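Local coordinates for pheromome Binding Protein (Epiphyas postvittana, PDB 6VQ5) that probably binds pheromones or other odorants and carries them, as a helical member of the insect PBP/GOBP family, at residues I13-E18 against V53-K58; E39-L44 against F118-H123; N72-A77 against V86-V91. One frame throughout, in Å; residues are numbered along the deposited sequence.

Contact 1 (I13-E18 against V53-K58)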
ATOM      1  N   ILE A  13       4.341  11.963   1.611  1.00 95.16           N
ATOM      2  CA  ILE A  13       5.452  12.221   2.565  1.00 93.06           C
ATOM      3  C   ILE A  13       4.839  12.808   3.842  1.00 94.37           C
ATOM      4  O   ILE A  13       5.221  12.356   4.928  1.00 90.77           O
ATOM      5  CB  ILE A  13       6.500  13.124   1.891  1.00 96.46           C
ATOM      6  CG1 ILE A  13       7.332  12.312   0.893  1.00 94.14           C
ATOM      7  CG2 ILE A  13       7.361  13.858   2.912  1.00 97.98           C
ATOM      8  CD1 ILE A  13       8.411  13.104   0.195  1.00 97.51           C
ATOM      9  N   LYS A  14       3.888  13.741   3.720  1.00 98.22           N
ATOM     10  CA  LYS A  14       3.127  14.280   4.882  1.00102.14           C
ATOM     11  C   LYS A  14       2.580  13.095   5.679  1.00 97.44           C
ATOM     12  O   LYS A  14       2.754  13.051   6.915  1.00 98.69           O
ATOM     13  CB  LYS A  14       1.973  15.192   4.446  1.00108.13           C
ATOM     14  CG  LYS A  14       2.386  16.325   3.518  1.00113.36           C
ATOM     15  CD  LYS A  14       1.453  17.517   3.496  1.00119.33           C
ATOM     16  CE  LYS A  14       2.167  18.765   3.028  1.00123.74           C
ATOM     17  NZ  LYS A  14       1.213  19.777   2.519  1.00131.83           N
ATOM     18  N   VAL A  15       1.942  12.166   4.982  1.00 92.10           N
ATOM     19  CA  VAL A  15       1.205  11.042   5.616  1.00 89.18           C
ATOM     20  C   VAL A  15       2.228  10.046   6.182  1.00 83.33           C
ATOM     21  O   VAL A  15       1.992   9.562   7.311  1.00 83.58           O
ATOM     22  CB  VAL A  15       0.210  10.443   4.607  1.00 89.20           C
ATOM     23  CG1 VAL A  15      -0.043   8.968   4.822  1.00 86.93           C
ATOM     24  CG2 VAL A  15      -1.094  11.208   4.638  1.00 93.72           C
ATOM     25  N   LEU A  16       3.333   9.803   5.471  1.00 77.65           N
ATOM     26  CA  LEU A  16       4.457   8.952   5.960  1.00 75.30           C
ATOM     27  C   LEU A  16       5.057   9.553   7.243  1.00 75.89           C
ATOM     28  O   LEU A  16       5.218   8.803   8.224  1.00 76.09           O
ATOM     29  CB  LEU A  16       5.531   8.802   4.872  1.00 73.31           C
ATOM     30  CG  LEU A  16       6.738   7.938   5.248  1.00 70.58           C
ATOM     31  CD1 LEU A  16       6.299   6.629   5.884  1.00 69.76           C
ATOM     32  CD2 LEU A  16       7.626   7.644   4.047  1.00 69.06           C
ATOM     33  N   GLU A  17       5.400  10.847   7.219  1.00 77.23           N
ATOM     34  CA  GLU A  17       6.008  11.589   8.356  1.00 77.12           C
ATOM     35  C   GLU A  17       5.059  11.577   9.551  1.00 80.29           C
ATOM     36  O   GLU A  17       5.546  11.425  10.688  1.00 81.10           O
ATOM     37  CB  GLU A  17       6.342  13.021   7.950  1.00 78.61           C
ATOM     38  CG  GLU A  17       7.611  13.141   7.127  1.00 76.82           C
ATOM     39  CD  GLU A  17       8.836  12.453   7.702  1.00 73.24           C
ATOM     40  OE1 GLU A  17       9.318  12.866   8.750  1.00 75.70           O
ATOM     41  OE2 GLU A  17       9.295  11.486   7.110  1.00 70.67           O
ATOM     42  N   GLU A  18       3.761  11.765   9.321  1.00 84.45           N
ATOM     43  CA  GLU A  18       2.764  11.745  10.420  1.00 89.10           C
ATOM     44  C   GLU A  18       2.800  10.356  11.046  1.00 87.49           C
ATOM     45  O   GLU A  18       3.007  10.277  12.267  1.00 90.19           O
ATOM     46  CB  GLU A  18       1.358  12.095   9.930  1.00 92.38           C
ATOM     47  CG  GLU A  18       1.160  13.576   9.695  1.00 95.53           C
ATOM     48  CD  GLU A  18      -0.247  13.949   9.274  1.00 99.92           C
ATOM     49  OE1 GLU A  18      -1.049  13.044   8.992  1.00 97.50           O
ATOM     50  OE2 GLU A  18      -0.562  15.156   9.282  1.00109.06           O
ATOM     51  N   VAL A  53      -1.148   0.610   6.991  1.00 75.32           N
ATOM     52  CA  VAL A  53      -2.506   0.798   7.580  1.00 79.84           C
ATOM     53  C   VAL A  53      -2.661   2.278   7.936  1.00 81.13           C
ATOM     54  O   VAL A  53      -3.612   2.899   7.444  1.00 83.37           O
ATOM     55  CB  VAL A  53      -2.734  -0.120   8.796  1.00 81.17           C
ATOM     56  CG1 VAL A  53      -4.001   0.231   9.562  1.00 85.19           C
ATOM     57  CG2 VAL A  53      -2.755  -1.572   8.354  1.00 80.30           C
ATOM     58  N   CYS A  54      -1.732   2.810   8.732  1.00 80.78           N
ATOM     59  CA  CYS A  54      -1.725   4.225   9.192  1.00 83.13           C
ATOM     60  C   CYS A  54      -1.865   5.168   7.991  1.00 82.69           C
ATOM     61  O   CYS A  54      -2.712   6.076   8.050  1.00 84.93           O
ATOM     62  CB  CYS A  54      -0.462   4.570   9.970  1.00 81.57           C
ATOM     63  SG  CYS A  54      -0.414   6.323  10.421  1.00 84.93           S
ATOM     64  N   MET A  55      -1.057   4.965   6.953  1.00 80.27           N
ATOM     65  CA  MET A  55      -1.036   5.860   5.770  1.00 81.62           C
ATOM     66  C   MET A  55      -2.353   5.701   5.009  1.00 82.30           C
ATOM     67  O   MET A  55      -2.909   6.734   4.583  1.00 84.37           O
ATOM     68  CB  MET A  55       0.154   5.576   4.846  1.00 79.05           C
ATOM     69  CG  MET A  55       1.508   5.965   5.432  1.00 79.02           C
ATOM     70  SD  MET A  55       2.888   5.351   4.397  1.00 80.06           S
ATOM     71  CE  MET A  55       2.592   6.291   2.900  1.00 81.95           C
ATOM     72  N   SER A  56      -2.838   4.464   4.881  1.00 81.34           N
ATOM     73  CA  SER A  56      -4.083   4.109   4.142  1.00 83.63           C
ATOM     74  C   SER A  56      -5.285   4.834   4.769  1.00 87.92           C
ATOM     75  O   SER A  56      -6.040   5.489   4.030  1.00 89.75           O
ATOM     76  CB  SER A  56      -4.276   2.598   4.082  1.00 81.60           C
ATOM     77  OG  SER A  56      -3.267   1.981   3.283  1.00 75.83           O
ATOM     78  N   LYS A  57      -5.416   4.776   6.094  1.00 90.99           N
ATOM     79  CA  LYS A  57      -6.472   5.484   6.864  1.00 97.84           C
ATOM     80  C   LYS A  57      -6.414   6.992   6.590  1.00100.85           C
ATOM     81  O   LYS A  57      -7.463   7.574   6.258  1.00105.63           O
ATOM     82  CB  LYS A  57      -6.309   5.195   8.357  1.00100.72           C
ATOM     83  CG  LYS A  57      -6.879   3.853   8.791  1.00102.89           C
ATOM     84  CD  LYS A  57      -6.415   3.397  10.152  1.00105.42           C
ATOM     85  CE  LYS A  57      -7.211   2.211  10.657  1.00109.15           C
ATOM     86  NZ  LYS A  57      -6.717   1.736  11.970  1.00111.20           N
ATOM     87  N   LYS A  58      -5.235   7.598   6.723  1.00 99.21           N
ATOM     88  CA  LYS A  58      -5.027   9.056   6.538  1.00102.52           C
ATOM     89  C   LYS A  58      -5.334   9.471   5.098  1.00105.02           C
ATOM     90  O   LYS A  58      -5.728  10.635   4.913  1.00111.30           O
ATOM     91  CB  LYS A  58      -3.599   9.447   6.913  1.00100.40           C
ATOM     92  CG  LYS A  58      -3.318   9.450   8.408  1.00100.88           C
ATOM     93  CD  LYS A  58      -1.893   9.833   8.731  1.00 99.02           C
ATOM     94  CE  LYS A  58      -1.622   9.893  10.218  1.00 99.86           C
ATOM     95  NZ  LYS A  58      -2.388  10.973  10.867  1.00104.70           N
TER

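Contact 2 (E39-L44 against F118-H123)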
ATOM      1  N   GLU A  39      10.855  -4.360  -4.907  1.00 64.92           N
ATOM      2  CA  GLU A  39      10.361  -5.758  -4.884  1.00 66.09           C
ATOM      3  C   GLU A  39      11.314  -6.667  -4.096  1.00 67.12           C
ATOM      4  O   GLU A  39      11.284  -7.886  -4.366  1.00 70.05           O
ATOM      5  CB  GLU A  39      10.134  -6.241  -6.317  1.00 68.67           C
ATOM      6  CG  GLU A  39       8.766  -6.882  -6.518  1.00 70.14           C
ATOM      7  CD  GLU A  39       8.459  -7.339  -7.930  1.00 72.62           C
ATOM      8  OE1 GLU A  39       9.357  -7.224  -8.788  1.00 74.49           O
ATOM      9  OE2 GLU A  39       7.338  -7.827  -8.168  1.00 75.05           O
ATOM     10  N   ASP A  40      12.122  -6.125  -3.174  1.00 67.69           N
ATOM     11  CA  ASP A  40      12.824  -6.915  -2.122  1.00 69.22           C
ATOM     12  C   ASP A  40      11.957  -6.867  -0.864  1.00 66.58           C
ATOM     13  O   ASP A  40      11.958  -5.834  -0.169  1.00 66.36           O
ATOM     14  CB  ASP A  40      14.256  -6.465  -1.790  1.00 72.58           C
ATOM     15  CG  ASP A  40      14.867  -7.231  -0.596  1.00 81.15           C
ATOM     16  OD1 ASP A  40      14.530  -8.454  -0.415  1.00 83.35           O
ATOM     17  OD2 ASP A  40      15.670  -6.614   0.197  1.00 85.99           O
ATOM     18  N   TYR A  41      11.280  -7.968  -0.561  1.00 64.79           N
ATOM     19  CA  TYR A  41      10.331  -8.093   0.569  1.00 62.63           C
ATOM     20  C   TYR A  41      10.953  -8.852   1.747  1.00 64.80           C
ATOM     21  O   TYR A  41      10.278  -8.962   2.788  1.00 69.54           O
ATOM     22  CB  TYR A  41       9.090  -8.861   0.128  1.00 61.68           C
ATOM     23  CG  TYR A  41       8.336  -8.285  -1.039  1.00 60.45           C
ATOM     24  CD1 TYR A  41       8.364  -6.932  -1.343  1.00 60.54           C
ATOM     25  CD2 TYR A  41       7.544  -9.106  -1.818  1.00 60.64           C
ATOM     26  CE1 TYR A  41       7.648  -6.416  -2.410  1.00 61.09           C
ATOM     27  CE2 TYR A  41       6.806  -8.607  -2.874  1.00 61.60           C
ATOM     28  CZ  TYR A  41       6.862  -7.260  -3.173  1.00 62.40           C
ATOM     29  OH  TYR A  41       6.122  -6.774  -4.207  1.00 64.21           O
ATOM     30  N   SER A  42      12.168  -9.383   1.598  1.00 65.48           N
ATOM     31  CA  SER A  42      12.755 -10.368   2.542  1.00 67.31           C
ATOM     32  C   SER A  42      12.804  -9.777   3.948  1.00 65.31           C
ATOM     33  O   SER A  42      12.603 -10.528   4.885  1.00 66.78           O
ATOM     34  CB  SER A  42      14.122 -10.848   2.099  1.00 70.47           C
ATOM     35  OG  SER A  42      15.018  -9.759   1.914  1.00 71.56           O
ATOM     36  N   LEU A  43      13.047  -8.478   4.095  1.00 63.45           N
ATOM     37  CA  LEU A  43      13.310  -7.879   5.432  1.00 63.34           C
ATOM     38  C   LEU A  43      12.157  -6.988   5.911  1.00 62.75           C
ATOM     39  O   LEU A  43      12.370  -6.326   6.919  1.00 63.38           O
ATOM     40  CB  LEU A  43      14.610  -7.082   5.342  1.00 61.06           C
ATOM     41  CG  LEU A  43      15.863  -7.939   5.212  1.00 60.08           C
ATOM     42  CD1 LEU A  43      17.103  -7.054   5.264  1.00 58.68           C
ATOM     43  CD2 LEU A  43      15.895  -9.019   6.293  1.00 60.52           C
ATOM     44  N   LEU A  44      11.006  -6.980   5.227  1.00 61.20           N
ATOM     45  CA  LEU A  44       9.813  -6.208   5.654  1.00 62.21           C
ATOM     46  C   LEU A  44       9.173  -6.913   6.864  1.00 64.60           C
ATOM     47  O   LEU A  44       8.869  -8.097   6.764  1.00 65.69           O
ATOM     48  CB  LEU A  44       8.838  -6.079   4.484  1.00 60.23           C
ATOM     49  CG  LEU A  44       9.393  -5.432   3.220  1.00 58.97           C
ATOM     50  CD1 LEU A  44       8.346  -5.445   2.119  1.00 59.56           C
ATOM     51  CD2 LEU A  44       9.872  -4.013   3.465  1.00 56.88           C
ATOM     52  N   PHE A 118      -0.136  -6.609  -4.341  1.00 69.40           N
ATOM     53  CA  PHE A 118      -0.398  -5.443  -5.221  1.00 71.14           C
ATOM     54  C   PHE A 118       0.859  -5.110  -6.037  1.00 70.52           C
ATOM     55  O   PHE A 118       0.820  -5.155  -7.272  1.00 70.54           O
ATOM     56  CB  PHE A 118      -0.850  -4.234  -4.398  1.00 70.42           C
ATOM     57  CG  PHE A 118      -1.014  -2.989  -5.218  1.00 70.97           C
ATOM     58  CD1 PHE A 118      -2.091  -2.857  -6.078  1.00 74.43           C
ATOM     59  CD2 PHE A 118      -0.077  -1.965  -5.152  1.00 70.87           C
ATOM     60  CE1 PHE A 118      -2.241  -1.706  -6.842  1.00 77.95           C
ATOM     61  CE2 PHE A 118      -0.212  -0.823  -5.930  1.00 73.68           C
ATOM     62  CZ  PHE A 118      -1.304  -0.689  -6.763  1.00 77.21           C
ATOM     63  N   ARG A 119       1.954  -4.767  -5.355  1.00 69.37           N
ATOM     64  CA  ARG A 119       3.203  -4.298  -6.006  1.00 67.84           C
ATOM     65  C   ARG A 119       3.665  -5.348  -7.021  1.00 68.29           C
ATOM     66  O   ARG A 119       4.060  -4.956  -8.125  1.00 71.22           O
ATOM     67  CB  ARG A 119       4.274  -4.018  -4.953  1.00 65.25           C
ATOM     68  CG  ARG A 119       5.657  -3.756  -5.523  1.00 64.90           C
ATOM     69  CD  ARG A 119       5.651  -2.534  -6.403  1.00 67.26           C
ATOM     70  NE  ARG A 119       6.943  -2.335  -7.042  1.00 69.67           N
ATOM     71  CZ  ARG A 119       7.273  -2.746  -8.267  1.00 70.13           C
ATOM     72  NH1 ARG A 119       6.418  -3.417  -9.021  1.00 71.48           N
ATOM     73  NH2 ARG A 119       8.485  -2.502  -8.722  1.00 70.22           N
ATOM     74  N   THR A 120       3.606  -6.628  -6.671  1.00 67.03           N
ATOM     75  CA  THR A 120       4.109  -7.722  -7.534  1.00 71.29           C
ATOM     76  C   THR A 120       3.198  -7.883  -8.765  1.00 75.36           C
ATOM     77  O   THR A 120       3.759  -8.105  -9.851  1.00 79.08           O
ATOM     78  CB  THR A 120       4.356  -9.006  -6.724  1.00 70.87           C
ATOM     79  OG1 THR A 120       5.517  -8.809  -5.914  1.00 67.18           O
ATOM     80  CG2 THR A 120       4.579 -10.230  -7.582  1.00 71.23           C
ATOM     81  N   ASN A 121       1.872  -7.742  -8.638  1.00 76.35           N
ATOM     82  CA  ASN A 121       0.911  -8.037  -9.741  1.00 80.34           C
ATOM     83  C   ASN A 121       0.656  -6.813 -10.641  1.00 82.91           C
ATOM     84  O   ASN A 121      -0.053  -6.972 -11.657  1.00 86.66           O
ATOM     85  CB  ASN A 121      -0.410  -8.596  -9.213  1.00 81.84           C
ATOM     86  CG  ASN A 121      -0.325 -10.052  -8.791  1.00 84.06           C
ATOM     87  OD1 ASN A 121       0.675 -10.739  -9.003  1.00 85.96           O
ATOM     88  ND2 ASN A 121      -1.397 -10.557  -8.206  1.00 86.79           N
ATOM     89  N   ILE A 122       1.194  -5.634 -10.321  1.00 81.96           N
ATOM     90  CA  ILE A 122       1.014  -4.422 -11.174  1.00 86.16           C
ATOM     91  C   ILE A 122       2.193  -4.307 -12.142  1.00 91.14           C
ATOM     92  O   ILE A 122       2.350  -3.229 -12.745  1.00 94.13           O
ATOM     93  CB  ILE A 122       0.810  -3.133 -10.343  1.00 84.21           C
ATOM     94  CG1 ILE A 122       2.034  -2.762  -9.504  1.00 82.11           C
ATOM     95  CG2 ILE A 122      -0.447  -3.235  -9.502  1.00 82.73           C
ATOM     96  CD1 ILE A 122       2.094  -1.291  -9.142  1.00 81.88           C
ATOM     97  N   HIS A 123       2.965  -5.385 -12.307  1.00 95.87           N
ATOM     98  CA  HIS A 123       4.171  -5.460 -13.179  1.00 98.85           C
ATOM     99  C   HIS A 123       3.891  -4.886 -14.577  1.00104.50           C
ATOM    100  O   HIS A 123       4.647  -4.006 -15.010  1.00107.75           O
ATOM    101  CB  HIS A 123       4.651  -6.916 -13.284  1.00 99.87           C
ATOM    102  CG  HIS A 123       5.827  -7.086 -14.187  1.00101.49           C
ATOM    103  ND1 HIS A 123       7.120  -6.795 -13.778  1.00 99.06           N
ATOM    104  CD2 HIS A 123       5.909  -7.475 -15.477  1.00103.35           C
ATOM    105  CE1 HIS A 123       7.947  -7.009 -14.777  1.00100.84           C
ATOM    106  NE2 HIS A 123       7.228  -7.422 -15.829  1.00104.58           N
TER

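Contact 3 (N72-A77 against V86-V91)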
ATOM      1  N   ASN A  72     -11.997   5.983  -3.685  1.00123.65           N
ATOM      2  CA  ASN A  72     -10.827   6.763  -3.198  1.00121.04           C
ATOM      3  C   ASN A  72      -9.528   6.127  -3.708  1.00116.09           C
ATOM      4  O   ASN A  72      -8.544   6.869  -3.860  1.00114.98           O
ATOM      5  CB  ASN A  72     -10.814   6.893  -1.673  1.00120.65           C
ATOM      6  CG  ASN A  72     -11.949   7.740  -1.132  1.00126.40           C
ATOM      7  OD1 ASN A  72     -12.680   8.381  -1.885  1.00131.21           O
ATOM      8  ND2 ASN A  72     -12.110   7.744   0.181  1.00126.05           N
ATOM      9  N   ALA A  73      -9.513   4.812  -3.954  1.00112.80           N
ATOM     10  CA  ALA A  73      -8.370   4.089  -4.564  1.00108.00           C
ATOM     11  C   ALA A  73      -8.142   4.623  -5.983  1.00109.39           C
ATOM     12  O   ALA A  73      -7.020   5.083  -6.269  1.00107.23           O
ATOM     13  CB  ALA A  73      -8.617   2.601  -4.562  1.00106.04           C
ATOM     14  N   GLU A  74      -9.181   4.592  -6.823  1.00112.60           N
ATOM     15  CA  GLU A  74      -9.149   5.148  -8.202  1.00116.22           C
ATOM     16  C   GLU A  74      -8.689   6.613  -8.162  1.00119.62           C
ATOM     17  O   GLU A  74      -7.895   6.995  -9.047  1.00121.51           O
ATOM     18  CB  GLU A  74     -10.516   5.013  -8.881  1.00120.48           C
ATOM     19  CG  GLU A  74     -10.816   3.610  -9.381  1.00118.64           C
ATOM     20  CD  GLU A  74     -11.903   3.505 -10.439  1.00122.48           C
ATOM     21  OE1 GLU A  74     -12.800   4.361 -10.471  1.00126.91           O
ATOM     22  OE2 GLU A  74     -11.840   2.571 -11.241  1.00122.63           O
ATOM     23  N   ASP A  75      -9.146   7.396  -7.178  1.00122.30           N
ATOM     24  CA  ASP A  75      -8.785   8.831  -7.040  1.00126.51           C
ATOM     25  C   ASP A  75      -7.274   8.955  -6.807  1.00123.16           C
ATOM     26  O   ASP A  75      -6.637   9.692  -7.578  1.00123.67           O
ATOM     27  CB  ASP A  75      -9.578   9.518  -5.925  1.00130.68           C
ATOM     28  CG  ASP A  75     -10.974   9.941  -6.321  1.00138.07           C
ATOM     29  OD1 ASP A  75     -11.357   9.677  -7.477  1.00142.25           O
ATOM     30  OD2 ASP A  75     -11.663  10.538  -5.469  1.00143.16           O
ATOM     31  N   LEU A  76      -6.740   8.257  -5.793  1.00120.71           N
ATOM     32  CA  LEU A  76      -5.291   8.227  -5.439  1.00119.53           C
ATOM     33  C   LEU A  76      -4.449   7.856  -6.663  1.00117.39           C
ATOM     34  O   LEU A  76      -3.340   8.407  -6.799  1.00118.52           O
ATOM     35  CB  LEU A  76      -5.039   7.192  -4.339  1.00118.07           C
ATOM     36  CG  LEU A  76      -5.439   7.597  -2.923  1.00122.29           C
ATOM     37  CD1 LEU A  76      -5.539   6.370  -2.019  1.00121.52           C
ATOM     38  CD2 LEU A  76      -4.461   8.609  -2.349  1.00122.16           C
ATOM     39  N   ALA A  77      -4.926   6.905  -7.470  1.00114.90           N
ATOM     40  CA  ALA A  77      -4.194   6.353  -8.628  1.00113.31           C
ATOM     41  C   ALA A  77      -4.075   7.441  -9.699  1.00116.51           C
ATOM     42  O   ALA A  77      -2.952   7.696 -10.170  1.00113.86           O
ATOM     43  CB  ALA A  77      -4.894   5.122  -9.139  1.00113.49           C
ATOM     44  N   VAL A  86      -5.775   2.755 -16.697  1.00124.16           N
ATOM     45  CA  VAL A  86      -4.744   2.155 -15.797  1.00117.97           C
ATOM     46  C   VAL A  86      -5.257   2.183 -14.349  1.00115.21           C
ATOM     47  O   VAL A  86      -5.108   1.146 -13.672  1.00112.44           O
ATOM     48  CB  VAL A  86      -3.352   2.800 -15.939  1.00116.61           C
ATOM     49  CG1 VAL A  86      -3.347   4.268 -15.596  1.00119.76           C
ATOM     50  CG2 VAL A  86      -2.322   2.080 -15.086  1.00111.27           C
ATOM     51  N   ALA A  87      -5.850   3.295 -13.900  1.00115.93           N
ATOM     52  CA  ALA A  87      -6.416   3.456 -12.535  1.00112.80           C
ATOM     53  C   ALA A  87      -7.372   2.296 -12.224  1.00111.84           C
ATOM     54  O   ALA A  87      -7.268   1.717 -11.132  1.00109.47           O
ATOM     55  CB  ALA A  87      -7.124   4.781 -12.414  1.00117.32           C
ATOM     56  N   ALA A  88      -8.264   1.971 -13.162  1.00113.91           N
ATOM     57  CA  ALA A  88      -9.240   0.862 -13.062  1.00112.83           C
ATOM     58  C   ALA A  88      -8.503  -0.477 -12.932  1.00107.74           C
ATOM     59  O   ALA A  88      -8.933  -1.288 -12.095  1.00105.66           O
ATOM     60  CB  ALA A  88     -10.164   0.876 -14.257  1.00117.59           C
ATOM     61  N   LYS A  89      -7.434  -0.699 -13.710  1.00105.84           N
ATOM     62  CA  LYS A  89      -6.644  -1.963 -13.675  1.00103.54           C
ATOM     63  C   LYS A  89      -5.987  -2.108 -12.298  1.00 99.02           C
ATOM     64  O   LYS A  89      -6.068  -3.208 -11.725  1.00 95.82           O
ATOM     65  CB  LYS A  89      -5.550  -2.017 -14.747  1.00104.92           C
ATOM     66  CG  LYS A  89      -6.002  -1.963 -16.204  1.00110.55           C
ATOM     67  CD  LYS A  89      -7.098  -2.950 -16.594  1.00114.32           C
ATOM     68  CE  LYS A  89      -8.480  -2.313 -16.592  1.00120.14           C
ATOM     69  NZ  LYS A  89      -9.570  -3.291 -16.356  1.00121.68           N
ATOM     70  N   LEU A  90      -5.357  -1.037 -11.800  1.00 97.61           N
ATOM     71  CA  LEU A  90      -4.675  -0.985 -10.475  1.00 93.27           C
ATOM     72  C   LEU A  90      -5.642  -1.396  -9.360  1.00 92.26           C
ATOM     73  O   LEU A  90      -5.270  -2.266  -8.552  1.00 89.36           O
ATOM     74  CB  LEU A  90      -4.153   0.430 -10.213  1.00 93.28           C
ATOM     75  CG  LEU A  90      -2.873   0.818 -10.943  1.00 92.87           C
ATOM     76  CD1 LEU A  90      -2.459   2.240 -10.598  1.00 94.33           C
ATOM     77  CD2 LEU A  90      -1.752  -0.150 -10.626  1.00 90.37           C
ATOM     78  N   VAL A  91      -6.815  -0.771  -9.295  1.00 94.54           N
ATOM     79  CA  VAL A  91      -7.809  -1.010  -8.206  1.00 96.32           C
ATOM     80  C   VAL A  91      -8.365  -2.431  -8.372  1.00 95.60           C
ATOM     81  O   VAL A  91      -8.600  -3.094  -7.338  1.00 94.55           O
ATOM     82  CB  VAL A  91      -8.913   0.073  -8.193  1.00101.63           C
ATOM     83  CG1 VAL A  91     -10.070  -0.279  -7.267  1.00104.00           C
ATOM     84  CG2 VAL A  91      -8.352   1.446  -7.844  1.00101.38           C
TER

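Contact 1 (I13-E18 against V53-K58)
Lys58 NZ is gripped by two carboxylates of helix 13-23: it donates to Glu18 OE1 at 3.1 Å, a salt bridge, and makes a second salt bridge with Glu22 OE2 one turn further on. The ammonium comes to Glu18 OE1 from above the carboxylate plane, 48° out of it. Lys58 runs extended from CB to CE and bends only at its last torsion (chi4 -66°), which turns NZ toward the acid; on the way its CE passes Glu18 CB at 3.7 Å, so the aliphatic part of the lysine packs as well. Two carboxylates around one ammonium would be expected to favour its charged form.

Alongside this charged pair the contact is apolar. Val15 points at helix 46-58, where its CG1 reaches Met55 CB at 3.4 Å and its CG2 lies 3.8 Å from Lys58 CB. Leu16, although its CB is directed away, brings CD1 to 3.9 Å from Met55 SD. Met55 in turn packs on Phe12 and Cys19, and Leu16 on Ile30 and Leu33 of helix 28-37. The two short axes pass 9.1 Å apart with their directions 130° apart. Cys54 lies on the same face, bonded to Cys19, and this disulfide joining helix 13-23 to helix 46-58 is the first-to-third cysteine link of the classic six-cysteine insect odorant-binding protein fold.

Contact 2 (E39-L44 against F118-H123)
Glu39 and Tyr41 reach across to Thr120 and Arg119 from the end of helix 28-37: Glu39 is the C-prime residue of the Schellman motif that ends this helix, and Tyr41 stands two residues beyond it. Glu39 has the positive phi of 76° that the motif requires, and beyond it the Tyr41 side chain reaches the C-terminal end of helix 107-121. Thr120 OG1 is the shared polar atom. It lies 2.7 Å from Tyr41 OH in a hydrogen bond in which either hydroxyl could be the donor, and 3.1 Å from Glu39 OE2, where a bond is possible but not settled because the threonine proton has another acceptor within reach.

Glu39 is extended beyond CG and crosses Thr120 at about a right angle. Tyr41 has CG anti to its carbonyl carbon (chi1 -57°), and its OH lies 3.3 Å from Arg119 CG; both that carbon and Thr120 OG1 sit at the ring edge, near its plane. The guanidinium is turned 81° from the tyrosine ring and finds its partners elsewhere, with NH2 bonded to Trp37 O and a cation-pi contact with the Trp37 ring. Glu39 OE2 is 4.6 Å from Arg119 NH1, well out of the guanidinium plane, so that no N-H points at it and any attraction would be one of charge alone. Tyr41 to Leu44 form a type I turn, overlapping an Asx turn in which Asp40 OD1 accepts from Ser42 N; the same oxygen also accepts, through its syn lone pair, from Ser42 OG at 2.7 Å.

Contact 3 (N72-A77 against V86-V91)
Ala77 CB meets two apolar groups of helix 84-100, Ala87 CB and Leu90 CD1, each 4.0 Å away. One turn back along its helix, Ala73 CB touches Val91 CG2 at 3.5 Å. The CA atoms confirm this pairing: Ala77 is 5.3 Å from Ala87, while Ala73 and Val91 are 6.3 Å apart, consistent with two alanines facing each other at the closer end and a valine facing an alanine at the wider one. With CG1 of Val91 anti to the backbone N (chi1 170°), CG2 is left beside N, the branch that meets Ala73 and Glu74.

The contact joins consecutive helices, 70-79 and 84-100, as an angled helical hairpin of the all-helical PBP/GOBP fold. The short axes approach to 8.9 Å, and their directions differ by 129°. Leu90 also packs on Trp127, and Ala73 on Leu61.

Van der Waals contacts of a charged residue make up the remainder, as no hydrogen bond crosses here. Glu74 crosses Val91 at about a right angle, laying CG 3.6 Å from Val91 CG2. Beyond CG its chain stays extended, and its carboxylate OE2 arrives 3.6 Å from Ala88 CA.

Contacts 2 and 3 touch through Leu90: Ile122 CG2 is 3.5 Å from Leu90 CD2, and Phe118 CE1 is 3.5 Å from Leu90 O. Their centres are nevertheless 18 Å apart. Contact 1 touches neither; its nearest atoms are about 10 Å from contact 2, on the opposite side of the chain's centre, and about 6 Å from contact 3. The Cys50-Cys108 disulfide ties helix 46-58 of contact 1 to helix 107-121 of contact 2. The bound 2-(2-methoxyethoxy)ethanol is lined by Phe12, Ile13, His80 and Ala128: contact 1 supplies Ile13, while His80 directly follows helix 70-79 of contact 3.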